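Local coordinates for protein DNA helicase RecQ (PDB 4Q48) that probably couples ATP hydrolysis to the unwinding of duplex DNA, moving 3'-5', its deposited chain being the zinc-binding catalytic core of a RecQ-family helicase, at residues Thr66-Ser71 and Ala137-Phe142; Arg90-Asn95 and Gly113-Leu118; Leu264-Gly269 and Val290-Ala295; Arg411-Glu416 and Leu507-Asp512; Thr437-Gly442 and Leu456-Val461. One frame throughout, in Å; residues are numbered along the deposited sequence.

Overall arrangement
From the N terminus, Thr66-Ser71 opens contact 1, which closes when Ala137-Phe142 returns to pair beside it. Contact 2 (90-95 with 113-118) lies wholly within that span, and the two touch, because strands 66-70 and 117-120 are neighbours in the same parallel sheet of the first helicase domain. Contact 3 follows in series and closes a short beta-alpha-beta loop at the edge of the second helicase domain's sheet, its centre about 38 Å from that of contact 1. The chain then passes the zinc-binding region. Contact 4 joins the two ends of the RQC domain, and contact 5, inside its span, ties a helix end to a loop; no contacts cross.

Contact 1 of 5, residues Thr66-Ser71 and Ala137-Phe142; sequences TGIVVS and APVALF
The ring of Phe142 is met obliquely by Ile68 at its CD1 and CE1 atoms, while the ring of Phe171 meets it with the two planes at about 60°. Ile68 CB comes to 3.5 Å from Phe142 CD1, and Ile68 CG2 lies 3.7 Å from Phe142 CE1. The two side chains run side by side and point the same way, as expected of paired residues on one face of a parallel sheet. Beta-branched isoleucine suits the place because its other branch serves a second neighbour: Ile68 CG1, anti to its own carbonyl carbon, crosses Val139 at about a right angle, 3.7 Å from Val139 CG1. An alanine at Ile68 would remove both branches and would probably leave Phe142 and Val139 less firmly packed against strand 66-70. Strands 66-70 and 139-145 are neighbours within the parallel sheet of the first RecA-like helicase domain, and their register slips by one residue in a beta bulge. Thr66 pairs with Val139, but Gly67 pairs with Leu141, so Ala140 is the extra residue; its psi of -36° turns the chain out of the extended form. Thr66 N donates to Pro138 O at 2.9 Å, and Ala140 N to Thr66 O at 2.8 Å. Beyond the bulge Ile68 N reaches Leu141 O at 2.9 Å. All three donors sit above the plane of the carbonyl they meet. The hydroxyl of Thr66 turns the other way, OG1 hydrogen-bonded to Leu115 O. On the opposite face Leu141 packs on Pro59 and Ser60 of helix 50-62.

Contact 2 of 5, residues Arg90-Asn95 and Gly113-Leu118; sequences RAAFLN and GDLDLL
This is a parallel strand pairing at the edge of the first helicase sheet, introduced by a salt bridge just before the strands begin. Arg90 grips Asp116 side-on with two nitrogens: NE of Arg90 lies 2.9 Å from Asp116 OD2, and NH2 of Arg90 3.1 Å from Asp116 OD1. The chain bends at chi3 (-87°) to present this side of the guanidinium. The carboxylate atoms lie near the guanidinium plane, yet the two planes are 60° apart, so the arginine meets the carboxylate from above. That leaves the anti lone pair of Asp116 OD2 for Arg90 N, also at 2.9 Å, so OD2 is held by two donors. Aspartate suits this place, since its short side chain can fold back to both the backbone and the side chain of one residue. Arg90 O is gripped twice in turn, by Asp116 N at 2.7 Å and Leu117 N at 3.1 Å. Ala92 N adds a weak bond to Leu117 O. The two strands and helix 100-111 between them make a beta-alpha-beta crossover; Gly113, with its positive phi, ends that helix in a Schellman motif. On the face covered by helix 100-111 Ala92 is small enough for two leucines to approach from one side, its CB 3.9 Å from Leu115 CD1 and 4.1 Å from Leu118 CD1. Leu94 and Leu118 cross obliquely, with Leu94 CD2 4.0 Å from Leu118 CD2, and Val106 of the helix touches Ala92, Leu94 and Leu118. On the other face Ala91 and Leu117 meet through their CB atoms, next to Val81 and Leu84 of helix 74-84.

Contact 3 of 5, residues Leu264-Gly269 and Val290-Ala295; sequences LAYHAG and VCATVA
Backbone hydrogen bonds pair the strand ends of Leu264-Gly269 and Val290-Ala295 in parallel. The best bond runs from Cys291 N to Leu264 O, 2.8 Å long with an angle of 176° at the hydrogen, and the donor lies almost on the C=O axis. Leu264 is also backbone-bonded to Ile289, just before Val290. Cys291 O in turn accepts from Tyr266 N at 2.8 Å, but the hydrogen points well aside and the bond is weak. Tyr266 O meets the CA of Ala292 at 3.1 Å, a CA-H...O contact. Val290 and Ala292 turn their own peptide groups the other way, into backbone bonds with Gly239, Val241 and Cys243 of the next strand and its end, so the inner strand is bonded along both sides.

Among the side chains Tyr266 does most, its CG anti to the backbone N. CB of Tyr266 touches Val290 CG1 at 3.6 Å. Further out, Ala292 CB sits at the ring edge in its plane, 4.0 Å from Tyr266 CD2; a residue as small as alanine lets the broad ring lie alongside. Ala295 CB is 3.7 Å from Tyr266 CE2. The strands are the first and last parts of a beta-alpha-beta unit in the second helicase domain. Its helix 272-284 covers Tyr266 through Val278 and Gln279 and Val290 through Phe282, while on the other face Ala265 packs on Val249 and Ala253 of helix 246-258.

Contact 4 of 5, residues Arg411-Glu416 and Leu507-Asp512; sequences RDLTRE and LLLRED
A threonine hydroxyl carries on the strand pairing where the backbone of its own strand has already turned into a helix. Thr414 OG1 accepts from Leu507 N at 2.9 Å and itself donates to Asp412 OD1 at 2.7 Å, so one small group joins the incoming strand to the start of the helix. Asp412 OD1 also takes Thr414 N, at 2.8 Å and nearly along its C-O axis, which makes an Asx turn. Leu413 stands at the N-cap position but has no polar side-chain atom to offer the helix, and the aspartate before it supplies one. Its negative charge close to the helix start would probably be favourable there.

Within the turn Leu413 N meets Leu507 O at 2.9 Å, nearly along the carbonyl axis. Toward Arg411 the pairing is antiparallel: Asp412 and Leu508 are a non-hydrogen-bonded pair, Arg411 and Leu509 a hydrogen-bonded one, Arg411 N to Leu509 O at 2.7 Å and Leu509 N to Arg411 O at 3.1 Å, both donors in the carbonyl planes. Leu413 and Leu509 cross obliquely, Leu413 CD1 3.9 Å from Leu509 CD1, and Leu413 CD1 also lies over one face of the Arg411 guanidinium, toward its rim. Arg411 crosses Glu511 at about a right angle, their opposite charges near each other but beyond salt-bridge distance.

Leu507 and Leu509 rest on Gln476 of helix 467-479, and Arg510 NE is hydrogen-bonded to Ala378 O, the arginine side chain about 11 Å from the zinc ion. This two-stranded sheet joins the beginning and end of the RQC domain, the winged-helix module of RecQ helicases.

Contact 5 of 5, residues Thr437-Gly442 and Leu456-Val461; sequences TDVLLG and LPTFGV
A Schellman motif ends helix 433-441 at Gly442, and within the winged-helix RQC domain a type II turn from Thr458 to Val461 packs against it. The tight part is where the two glycines meet. Gly442 and Gly460, the third residue of that turn, both have positive phi, easily adopted without a side chain, and their bareness lets the backbones come together. Gly442 CA lies over one face of the Phe459 ring, 3.7 Å from its centroid and 19° off the normal, a CH-pi contact. Phe459, its CG anti to the backbone N (chi1 -168°), also brings CD1 to 4.1 Å from Val439 CG1. An alanine at Phe459 would take away the ring that faces Gly442 and would probably loosen the turn's hold on the helix end. Beside the ring, Val439 CG1 meets Thr458 CG2 at 3.9 Å, the side chains crossing at about a right angle.

The solvent side is looser. Val461 is exposed, and its CG1 stays 4.3 Å from Leu440 CD2; Leu440 also packs on Trp470 of helix 467-479. Back at the tight centre, Val439 O takes two donors: Gly442 N at 3.1 Å, and Gly460 N at 2.8 Å, nearly along the C=O axis.

Contact 1 of 5, residues Thr66-Ser71 and Ala137-Phe142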
# COMPACT_ATOMS: atom_id res chain seq x y z
N THR A 66 20.13 -1.03 22.58
CA THR A 66 19.72 -0.09 21.56
C THR A 66 18.92 -0.73 20.42
O THR A 66 19.34 -1.76 19.87
CB THR A 66 20.95 0.56 20.98
OG1 THR A 66 21.77 1.04 22.04
CG2 THR A 66 20.59 1.67 19.99
N GLY A 67 17.79 -0.12 20.05
CA GLY A 67 17.09 -0.48 18.84
C GLY A 67 17.83 0.02 17.60
O GLY A 67 18.18 1.18 17.50
N ILE A 68 18.03 -0.86 16.64
CA ILE A 68 18.74 -0.48 15.42
C ILE A 68 17.70 -0.35 14.32
O ILE A 68 17.17 -1.35 13.86
CB ILE A 68 19.81 -1.53 15.03
CG1 ILE A 68 20.77 -1.78 16.19
CG2 ILE A 68 20.58 -1.09 13.82
CD1 ILE A 68 21.45 -0.52 16.68
N VAL A 69 17.41 0.87 13.90
CA VAL A 69 16.33 1.12 12.93
C VAL A 69 16.93 1.36 11.56
O VAL A 69 17.72 2.28 11.36
CB VAL A 69 15.45 2.34 13.33
CG1 VAL A 69 14.24 2.44 12.45
CG2 VAL A 69 15.01 2.23 14.78
N VAL A 70 16.59 0.50 10.61
CA VAL A 70 17.06 0.68 9.26
C VAL A 70 16.06 1.49 8.43
O VAL A 70 14.88 1.15 8.37
CB VAL A 70 17.29 -0.66 8.60
CG1 VAL A 70 18.20 -0.49 7.40
CG2 VAL A 70 17.89 -1.61 9.60
N SER A 71 16.54 2.57 7.81
CA SER A 71 15.70 3.42 6.97
C SER A 71 16.52 4.20 5.93
O SER A 71 17.63 4.69 6.22
CB SER A 71 14.87 4.40 7.81
OG SER A 71 14.35 5.45 7.02
N ALA A 137 28.21 -4.43 20.43
CA ALA A 137 27.39 -3.37 21.02
C ALA A 137 26.09 -3.94 21.60
O ALA A 137 25.59 -4.97 21.13
CB ALA A 137 27.08 -2.31 19.99
N PRO A 138 25.55 -3.29 22.64
CA PRO A 138 24.36 -3.85 23.27
C PRO A 138 23.13 -3.56 22.43
O PRO A 138 22.64 -2.43 22.42
CB PRO A 138 24.30 -3.13 24.61
CG PRO A 138 25.03 -1.87 24.38
CD PRO A 138 26.07 -2.14 23.37
N VAL A 139 22.65 -4.56 21.71
CA VAL A 139 21.57 -4.34 20.77
C VAL A 139 20.26 -4.98 21.24
O VAL A 139 20.22 -6.17 21.58
CB VAL A 139 21.93 -4.88 19.37
CG1 VAL A 139 20.78 -4.71 18.42
CG2 VAL A 139 23.18 -4.21 18.84
N ALA A 140 19.19 -4.19 21.24
CA ALA A 140 17.88 -4.70 21.61
C ALA A 140 17.15 -5.35 20.43
O ALA A 140 16.46 -6.34 20.62
CB ALA A 140 17.03 -3.60 22.22
N LEU A 141 17.30 -4.81 19.22
CA LEU A 141 16.65 -5.39 18.04
C LEU A 141 17.06 -4.71 16.75
O LEU A 141 17.79 -3.73 16.75
CB LEU A 141 15.12 -5.31 18.18
CG LEU A 141 14.57 -3.89 18.37
CD1 LEU A 141 14.07 -3.29 17.02
CD2 LEU A 141 13.49 -3.85 19.45
N PHE A 142 16.57 -5.26 15.65
CA PHE A 142 16.59 -4.59 14.35
C PHE A 142 15.17 -4.28 13.89
O PHE A 142 14.33 -5.19 13.81
CB PHE A 142 17.27 -5.47 13.31
CG PHE A 142 18.73 -5.62 13.51
CD1 PHE A 142 19.59 -4.58 13.23
CD2 PHE A 142 19.25 -6.81 14.02
CE1 PHE A 142 20.97 -4.72 13.40
CE2 PHE A 142 20.61 -6.96 14.21
CZ PHE A 142 21.48 -5.91 13.90

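Contact 2 of 5, residues Arg90-Asn95 and Gly113-Leu118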
# COMPACT_ATOMS: atom_id res chain seq x y z
N ARG A 90 16.87 8.70 24.07
CA ARG A 90 18.18 8.97 23.50
C ARG A 90 18.29 8.30 22.13
O ARG A 90 18.11 7.08 22.03
CB ARG A 90 19.27 8.46 24.45
CG ARG A 90 18.93 8.65 25.94
CD ARG A 90 19.86 7.84 26.81
NE ARG A 90 19.34 6.48 26.98
CZ ARG A 90 20.02 5.48 27.52
NH1 ARG A 90 21.25 5.67 27.96
NH2 ARG A 90 19.46 4.28 27.61
N ALA A 91 18.55 9.07 21.08
CA ALA A 91 18.67 8.49 19.76
C ALA A 91 19.69 9.24 18.92
O ALA A 91 20.05 10.37 19.23
CB ALA A 91 17.34 8.48 19.06
N ALA A 92 20.12 8.64 17.81
CA ALA A 92 21.18 9.25 17.04
C ALA A 92 21.14 8.78 15.61
O ALA A 92 20.35 7.89 15.27
CB ALA A 92 22.52 8.93 17.67
N PHE A 93 21.96 9.39 14.77
CA PHE A 93 22.00 9.00 13.36
C PHE A 93 23.37 8.64 12.95
O PHE A 93 24.32 9.34 13.27
CB PHE A 93 21.55 10.11 12.42
CG PHE A 93 20.22 10.63 12.72
CD1 PHE A 93 19.10 9.84 12.51
CD2 PHE A 93 20.07 11.89 13.25
CE1 PHE A 93 17.84 10.30 12.80
CE2 PHE A 93 18.81 12.37 13.54
CZ PHE A 93 17.69 11.57 13.31
N LEU A 94 23.43 7.60 12.15
CA LEU A 94 24.67 7.12 11.60
C LEU A 94 24.48 6.98 10.08
O LEU A 94 23.68 6.17 9.62
CB LEU A 94 25.03 5.80 12.28
CG LEU A 94 26.42 5.20 12.22
CD1 LEU A 94 27.34 6.04 13.10
CD2 LEU A 94 26.36 3.76 12.73
N ASN A 95 25.22 7.79 9.33
CA ASN A 95 25.20 7.75 7.86
C ASN A 95 26.40 8.50 7.29
O ASN A 95 27.08 9.25 8.00
CB ASN A 95 23.91 8.34 7.30
CG ASN A 95 23.57 9.68 7.92
OD1 ASN A 95 24.23 10.68 7.65
ND2 ASN A 95 22.53 9.70 8.75
N GLY A 113 26.32 1.86 25.41
CA GLY A 113 24.93 1.62 25.78
C GLY A 113 24.18 2.93 26.05
O GLY A 113 23.25 2.99 26.82
N ASP A 114 24.61 3.99 25.36
CA ASP A 114 24.10 5.33 25.62
C ASP A 114 22.89 5.71 24.76
O ASP A 114 22.27 6.75 24.98
CB ASP A 114 25.22 6.35 25.32
CG ASP A 114 26.08 6.66 26.52
OD1 ASP A 114 25.73 6.23 27.66
OD2 ASP A 114 27.09 7.37 26.30
N LEU A 115 22.52 4.88 23.80
CA LEU A 115 21.40 5.21 22.91
C LEU A 115 20.24 4.25 23.18
O LEU A 115 20.42 3.12 23.66
CB LEU A 115 21.82 5.13 21.45
CG LEU A 115 23.16 5.82 21.18
CD1 LEU A 115 23.57 5.73 19.71
CD2 LEU A 115 23.13 7.24 21.67
N ASP A 116 19.04 4.75 22.93
CA ASP A 116 17.88 3.88 22.96
C ASP A 116 17.56 3.46 21.54
O ASP A 116 17.08 2.36 21.28
CB ASP A 116 16.71 4.60 23.58
CG ASP A 116 16.93 4.89 25.02
OD1 ASP A 116 17.00 3.91 25.81
OD2 ASP A 116 17.02 6.10 25.36
N LEU A 117 17.83 4.38 20.62
CA LEU A 117 17.58 4.15 19.22
C LEU A 117 18.75 4.62 18.40
O LEU A 117 19.37 5.63 18.71
CB LEU A 117 16.31 4.88 18.75
CG LEU A 117 15.04 4.41 19.42
CD1 LEU A 117 13.97 5.44 19.20
CD2 LEU A 117 14.65 3.06 18.89
N LEU A 118 19.09 3.84 17.39
CA LEU A 118 20.06 4.27 16.42
C LEU A 118 19.46 4.17 15.02
O LEU A 118 19.11 3.08 14.54
CB LEU A 118 21.33 3.43 16.51
CG LEU A 118 22.32 3.91 15.45
CD1 LEU A 118 22.82 5.29 15.80
CD2 LEU A 118 23.46 2.95 15.31

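Contact 3 of 5, residues Leu264-Gly269 and Val290-Ala295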
# COMPACT_ATOMS: atom_id res chain seq x y z
N LEU A 264 -5.70 27.56 -5.61
CA LEU A 264 -4.28 27.86 -5.80
C LEU A 264 -3.57 26.71 -6.49
O LEU A 264 -3.92 25.55 -6.29
CB LEU A 264 -3.59 28.14 -4.46
CG LEU A 264 -4.21 29.11 -3.45
CD1 LEU A 264 -3.33 29.18 -2.21
CD2 LEU A 264 -4.42 30.48 -4.06
N ALA A 265 -2.54 27.03 -7.26
CA ALA A 265 -1.74 26.00 -7.90
C ALA A 265 -0.59 25.61 -6.97
O ALA A 265 -0.08 26.44 -6.22
CB ALA A 265 -1.22 26.48 -9.25
N TYR A 266 -0.19 24.34 -7.04
CA TYR A 266 0.87 23.78 -6.19
C TYR A 266 1.51 22.63 -6.97
O TYR A 266 0.92 21.54 -7.08
CB TYR A 266 0.29 23.30 -4.87
CG TYR A 266 1.26 22.83 -3.79
CD1 TYR A 266 2.02 23.74 -3.07
CD2 TYR A 266 1.35 21.49 -3.44
CE1 TYR A 266 2.87 23.31 -2.06
CE2 TYR A 266 2.19 21.05 -2.44
CZ TYR A 266 2.96 21.97 -1.75
OH TYR A 266 3.81 21.54 -0.75
N HIS A 267 2.69 22.88 -7.53
CA HIS A 267 3.38 21.89 -8.35
C HIS A 267 4.90 22.00 -8.22
O HIS A 267 5.42 22.99 -7.70
CB HIS A 267 2.92 22.03 -9.82
CG HIS A 267 3.12 23.40 -10.39
ND1 HIS A 267 4.36 23.90 -10.72
CD2 HIS A 267 2.25 24.42 -10.56
CE1 HIS A 267 4.23 25.14 -11.16
NE2 HIS A 267 2.96 25.48 -11.06
N ALA A 268 5.60 20.99 -8.74
CA ALA A 268 7.05 20.87 -8.59
C ALA A 268 7.75 22.10 -9.16
O ALA A 268 8.91 22.40 -8.85
CB ALA A 268 7.56 19.59 -9.27
N GLY A 269 7.02 22.81 -10.01
CA GLY A 269 7.55 23.91 -10.78
C GLY A 269 7.97 25.19 -10.09
O GLY A 269 8.98 25.23 -9.39
N VAL A 290 -6.59 23.62 -2.91
CA VAL A 290 -5.29 23.53 -3.58
C VAL A 290 -5.36 22.57 -4.77
O VAL A 290 -5.98 21.51 -4.68
CB VAL A 290 -4.17 23.03 -2.60
CG1 VAL A 290 -2.90 22.68 -3.36
CG2 VAL A 290 -3.86 24.07 -1.54
N CYS A 291 -4.78 22.96 -5.91
CA CYS A 291 -4.63 22.02 -7.02
C CYS A 291 -3.18 21.59 -7.17
O CYS A 291 -2.29 22.45 -7.31
CB CYS A 291 -5.11 22.61 -8.34
SG CYS A 291 -6.79 23.14 -8.34
N ALA A 292 -2.95 20.28 -7.17
CA ALA A 292 -1.59 19.72 -7.15
C ALA A 292 -1.48 18.45 -8.02
O ALA A 292 -2.48 17.86 -8.39
CB ALA A 292 -1.17 19.42 -5.72
N THR A 293 -0.24 18.03 -8.30
CA THR A 293 0.01 16.84 -9.14
C THR A 293 0.20 15.60 -8.29
O THR A 293 -0.47 14.58 -8.50
CB THR A 293 1.25 17.03 -10.04
OG1 THR A 293 2.30 17.65 -9.29
CG2 THR A 293 0.91 17.91 -11.23
N VAL A 294 1.16 15.69 -7.36
CA VAL A 294 1.49 14.67 -6.35
C VAL A 294 2.38 15.37 -5.32
O VAL A 294 3.49 15.81 -5.66
CB VAL A 294 2.25 13.44 -6.94
CG1 VAL A 294 3.05 12.75 -5.85
CG2 VAL A 294 1.30 12.46 -7.61
N ALA A 295 1.90 15.45 -4.07
CA ALA A 295 2.57 16.16 -2.97
C ALA A 295 1.67 16.22 -1.72
O ALA A 295 2.14 16.43 -0.59
CB ALA A 295 2.97 17.59 -3.38

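Contact 4 of 5, residues Arg411-Glu416 and Leu507-Asp512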
# COMPACT_ATOMS: atom_id res chain seq x y z
N ARG A 411 -23.89 -8.68 -13.42
CA ARG A 411 -23.97 -10.04 -13.91
C ARG A 411 -23.42 -11.02 -12.85
O ARG A 411 -22.36 -10.80 -12.28
CB ARG A 411 -23.20 -10.17 -15.21
CG ARG A 411 -23.54 -9.09 -16.20
CD ARG A 411 -22.50 -9.06 -17.27
NE ARG A 411 -22.22 -10.40 -17.77
CZ ARG A 411 -21.10 -10.72 -18.43
NH1 ARG A 411 -20.16 -9.79 -18.63
NH2 ARG A 411 -20.92 -11.97 -18.87
N ASP A 412 -24.16 -12.10 -12.58
CA ASP A 412 -23.70 -13.08 -11.61
C ASP A 412 -22.97 -14.20 -12.36
O ASP A 412 -23.56 -14.89 -13.18
CB ASP A 412 -24.84 -13.65 -10.77
CG ASP A 412 -24.35 -14.53 -9.64
OD1 ASP A 412 -23.28 -15.16 -9.82
OD2 ASP A 412 -25.02 -14.62 -8.57
N LEU A 413 -21.68 -14.36 -12.08
CA LEU A 413 -20.90 -15.38 -12.74
C LEU A 413 -20.28 -16.31 -11.71
O LEU A 413 -19.27 -16.93 -11.95
CB LEU A 413 -19.83 -14.73 -13.62
CG LEU A 413 -20.38 -14.19 -14.93
CD1 LEU A 413 -19.34 -13.36 -15.63
CD2 LEU A 413 -20.78 -15.36 -15.80
N THR A 414 -20.92 -16.38 -10.55
CA THR A 414 -20.50 -17.22 -9.43
C THR A 414 -20.36 -18.69 -9.83
O THR A 414 -19.40 -19.35 -9.46
CB THR A 414 -21.51 -17.08 -8.29
OG1 THR A 414 -21.57 -15.71 -7.85
CG2 THR A 414 -21.18 -18.02 -7.16
N ARG A 415 -21.32 -19.19 -10.59
CA ARG A 415 -21.38 -20.58 -11.04
C ARG A 415 -20.18 -20.87 -11.94
O ARG A 415 -19.54 -21.93 -11.86
CB ARG A 415 -22.71 -20.80 -11.79
CG ARG A 415 -23.01 -22.17 -12.39
CD ARG A 415 -24.44 -22.23 -13.00
NE ARG A 415 -24.69 -21.24 -14.08
CZ ARG A 415 -25.78 -20.45 -14.17
NH1 ARG A 415 -26.75 -20.52 -13.25
NH2 ARG A 415 -25.89 -19.58 -15.18
N GLU A 416 -19.86 -19.91 -12.80
CA GLU A 416 -18.74 -20.06 -13.72
C GLU A 416 -17.41 -19.94 -12.97
O GLU A 416 -16.44 -20.63 -13.30
CB GLU A 416 -18.83 -19.02 -14.85
CG GLU A 416 -19.89 -19.32 -15.93
CD GLU A 416 -21.33 -18.99 -15.52
OE1 GLU A 416 -21.58 -18.51 -14.39
OE2 GLU A 416 -22.24 -19.23 -16.35
N LEU A 507 -19.22 -14.10 -7.55
CA LEU A 507 -18.43 -13.33 -8.52
C LEU A 507 -19.33 -12.42 -9.36
O LEU A 507 -20.11 -12.92 -10.15
CB LEU A 507 -17.66 -14.24 -9.44
CG LEU A 507 -16.92 -13.51 -10.54
CD1 LEU A 507 -15.88 -12.59 -9.91
CD2 LEU A 507 -16.29 -14.47 -11.53
N LEU A 508 -19.27 -11.10 -9.18
CA LEU A 508 -20.13 -10.20 -9.95
C LEU A 508 -19.34 -9.27 -10.86
O LEU A 508 -18.45 -8.56 -10.41
CB LEU A 508 -21.00 -9.35 -9.02
CG LEU A 508 -21.73 -10.09 -7.87
CD1 LEU A 508 -22.70 -9.17 -7.12
CD2 LEU A 508 -22.47 -11.31 -8.39
N LEU A 509 -19.72 -9.21 -12.12
CA LEU A 509 -19.21 -8.21 -13.04
C LEU A 509 -20.28 -7.12 -13.27
O LEU A 509 -21.50 -7.36 -13.10
CB LEU A 509 -18.82 -8.85 -14.38
CG LEU A 509 -17.43 -9.49 -14.52
CD1 LEU A 509 -17.25 -10.74 -13.63
CD2 LEU A 509 -17.16 -9.82 -15.96
N ARG A 510 -19.83 -5.91 -13.58
CA ARG A 510 -20.75 -4.82 -13.94
C ARG A 510 -21.51 -5.23 -15.18
O ARG A 510 -20.91 -5.84 -16.06
CB ARG A 510 -20.00 -3.53 -14.16
CG ARG A 510 -19.87 -2.75 -12.90
CD ARG A 510 -18.89 -1.64 -13.07
NE ARG A 510 -18.88 -0.84 -11.85
CZ ARG A 510 -19.57 0.28 -11.67
NH1 ARG A 510 -20.30 0.79 -12.67
NH2 ARG A 510 -19.49 0.91 -10.50
N GLU A 511 -22.81 -4.91 -15.24
CA GLU A 511 -23.63 -5.27 -16.42
C GLU A 511 -23.15 -4.67 -17.74
O GLU A 511 -23.23 -5.36 -18.74
CB GLU A 511 -25.09 -4.92 -16.18
CG GLU A 511 -26.10 -5.57 -17.17
CD GLU A 511 -26.31 -7.07 -16.97
OE1 GLU A 511 -27.04 -7.49 -16.03
OE2 GLU A 511 -25.77 -7.85 -17.77
N ASP A 512 -22.63 -3.44 -17.73
CA ASP A 512 -22.00 -2.81 -18.93
C ASP A 512 -22.24 -3.46 -20.32
O ASP A 512 -22.36 -2.78 -21.36
CB ASP A 512 -20.48 -2.69 -18.72
CG ASP A 512 -20.11 -1.44 -17.97
OD1 ASP A 512 -21.04 -0.82 -17.41
OD2 ASP A 512 -18.90 -1.09 -17.92

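Contact 5 of 5, residues Thr437-Gly442 and Leu456-Val461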
# COMPACT_ATOMS: atom_id res chain seq x y z
N THR A 437 -9.12 -23.15 -20.32
CA THR A 437 -10.30 -22.83 -21.11
C THR A 437 -10.64 -23.99 -22.03
O THR A 437 -11.82 -24.24 -22.31
CB THR A 437 -10.09 -21.54 -21.92
OG1 THR A 437 -9.74 -20.47 -21.03
CG2 THR A 437 -11.31 -21.19 -22.72
N ASP A 438 -9.59 -24.69 -22.50
CA ASP A 438 -9.75 -25.88 -23.35
C ASP A 438 -10.45 -26.98 -22.58
O ASP A 438 -11.40 -27.60 -23.07
CB ASP A 438 -8.40 -26.42 -23.83
CG ASP A 438 -7.90 -25.72 -25.09
OD1 ASP A 438 -8.74 -25.19 -25.86
OD2 ASP A 438 -6.66 -25.71 -25.29
N VAL A 439 -9.98 -27.20 -21.35
CA VAL A 439 -10.56 -28.20 -20.49
C VAL A 439 -12.01 -27.85 -20.25
O VAL A 439 -12.92 -28.67 -20.43
CB VAL A 439 -9.79 -28.32 -19.16
CG1 VAL A 439 -10.48 -29.31 -18.24
CG2 VAL A 439 -8.33 -28.73 -19.40
N LEU A 440 -12.24 -26.60 -19.85
CA LEU A 440 -13.59 -26.13 -19.60
C LEU A 440 -14.52 -26.35 -20.79
O LEU A 440 -15.69 -26.67 -20.62
CB LEU A 440 -13.56 -24.66 -19.21
CG LEU A 440 -13.09 -24.38 -17.79
CD1 LEU A 440 -12.80 -22.88 -17.58
CD2 LEU A 440 -14.14 -24.85 -16.79
N LEU A 441 -14.00 -26.19 -22.01
CA LEU A 441 -14.82 -26.23 -23.21
C LEU A 441 -14.98 -27.64 -23.75
O LEU A 441 -15.87 -27.92 -24.56
CB LEU A 441 -14.20 -25.34 -24.30
CG LEU A 441 -14.36 -23.84 -24.12
CD1 LEU A 441 -13.62 -23.12 -25.20
CD2 LEU A 441 -15.84 -23.46 -24.14
N GLY A 442 -14.13 -28.53 -23.28
CA GLY A 442 -14.19 -29.90 -23.75
C GLY A 442 -13.56 -30.01 -25.11
O GLY A 442 -14.06 -30.75 -25.96
N LEU A 456 -10.94 -36.39 -17.42
CA LEU A 456 -11.23 -35.96 -16.06
C LEU A 456 -12.74 -35.74 -16.06
O LEU A 456 -13.31 -35.42 -17.10
CB LEU A 456 -10.50 -34.66 -15.74
CG LEU A 456 -9.09 -34.63 -15.19
CD1 LEU A 456 -8.17 -35.54 -15.98
CD2 LEU A 456 -8.60 -33.20 -15.33
N PRO A 457 -13.40 -35.91 -14.91
CA PRO A 457 -14.85 -35.67 -14.90
C PRO A 457 -15.26 -34.21 -15.20
O PRO A 457 -16.41 -33.97 -15.56
CB PRO A 457 -15.26 -36.07 -13.48
CG PRO A 457 -14.04 -35.83 -12.69
CD PRO A 457 -12.90 -36.25 -13.58
N THR A 458 -14.32 -33.27 -15.04
CA THR A 458 -14.56 -31.83 -15.25
C THR A 458 -14.49 -31.39 -16.72
O THR A 458 -14.70 -30.22 -17.04
CB THR A 458 -13.54 -30.98 -14.45
OG1 THR A 458 -14.01 -29.63 -14.34
CG2 THR A 458 -12.21 -30.95 -15.16
N PHE A 459 -14.16 -32.32 -17.60
CA PHE A 459 -13.87 -32.00 -19.00
C PHE A 459 -15.13 -31.57 -19.72
O PHE A 459 -16.13 -32.28 -19.71
CB PHE A 459 -13.24 -33.20 -19.72
CG PHE A 459 -12.65 -32.88 -21.07
CD1 PHE A 459 -11.55 -32.03 -21.18
CD2 PHE A 459 -13.22 -33.39 -22.23
CE1 PHE A 459 -11.01 -31.72 -22.44
CE2 PHE A 459 -12.68 -33.09 -23.49
CZ PHE A 459 -11.57 -32.25 -23.59
N GLY A 460 -15.12 -30.36 -20.27
CA GLY A 460 -16.24 -29.89 -21.04
C GLY A 460 -17.44 -29.48 -20.22
O GLY A 460 -18.52 -29.24 -20.77
N VAL A 461 -17.27 -29.38 -18.92
CA VAL A 461 -18.37 -29.00 -18.04
C VAL A 461 -18.80 -27.56 -18.35
O VAL A 461 -19.88 -27.12 -17.93
CB VAL A 461 -17.98 -29.14 -16.54
CG1 VAL A 461 -16.88 -28.11 -16.15
CG2 VAL A 461 -19.23 -29.03 -15.63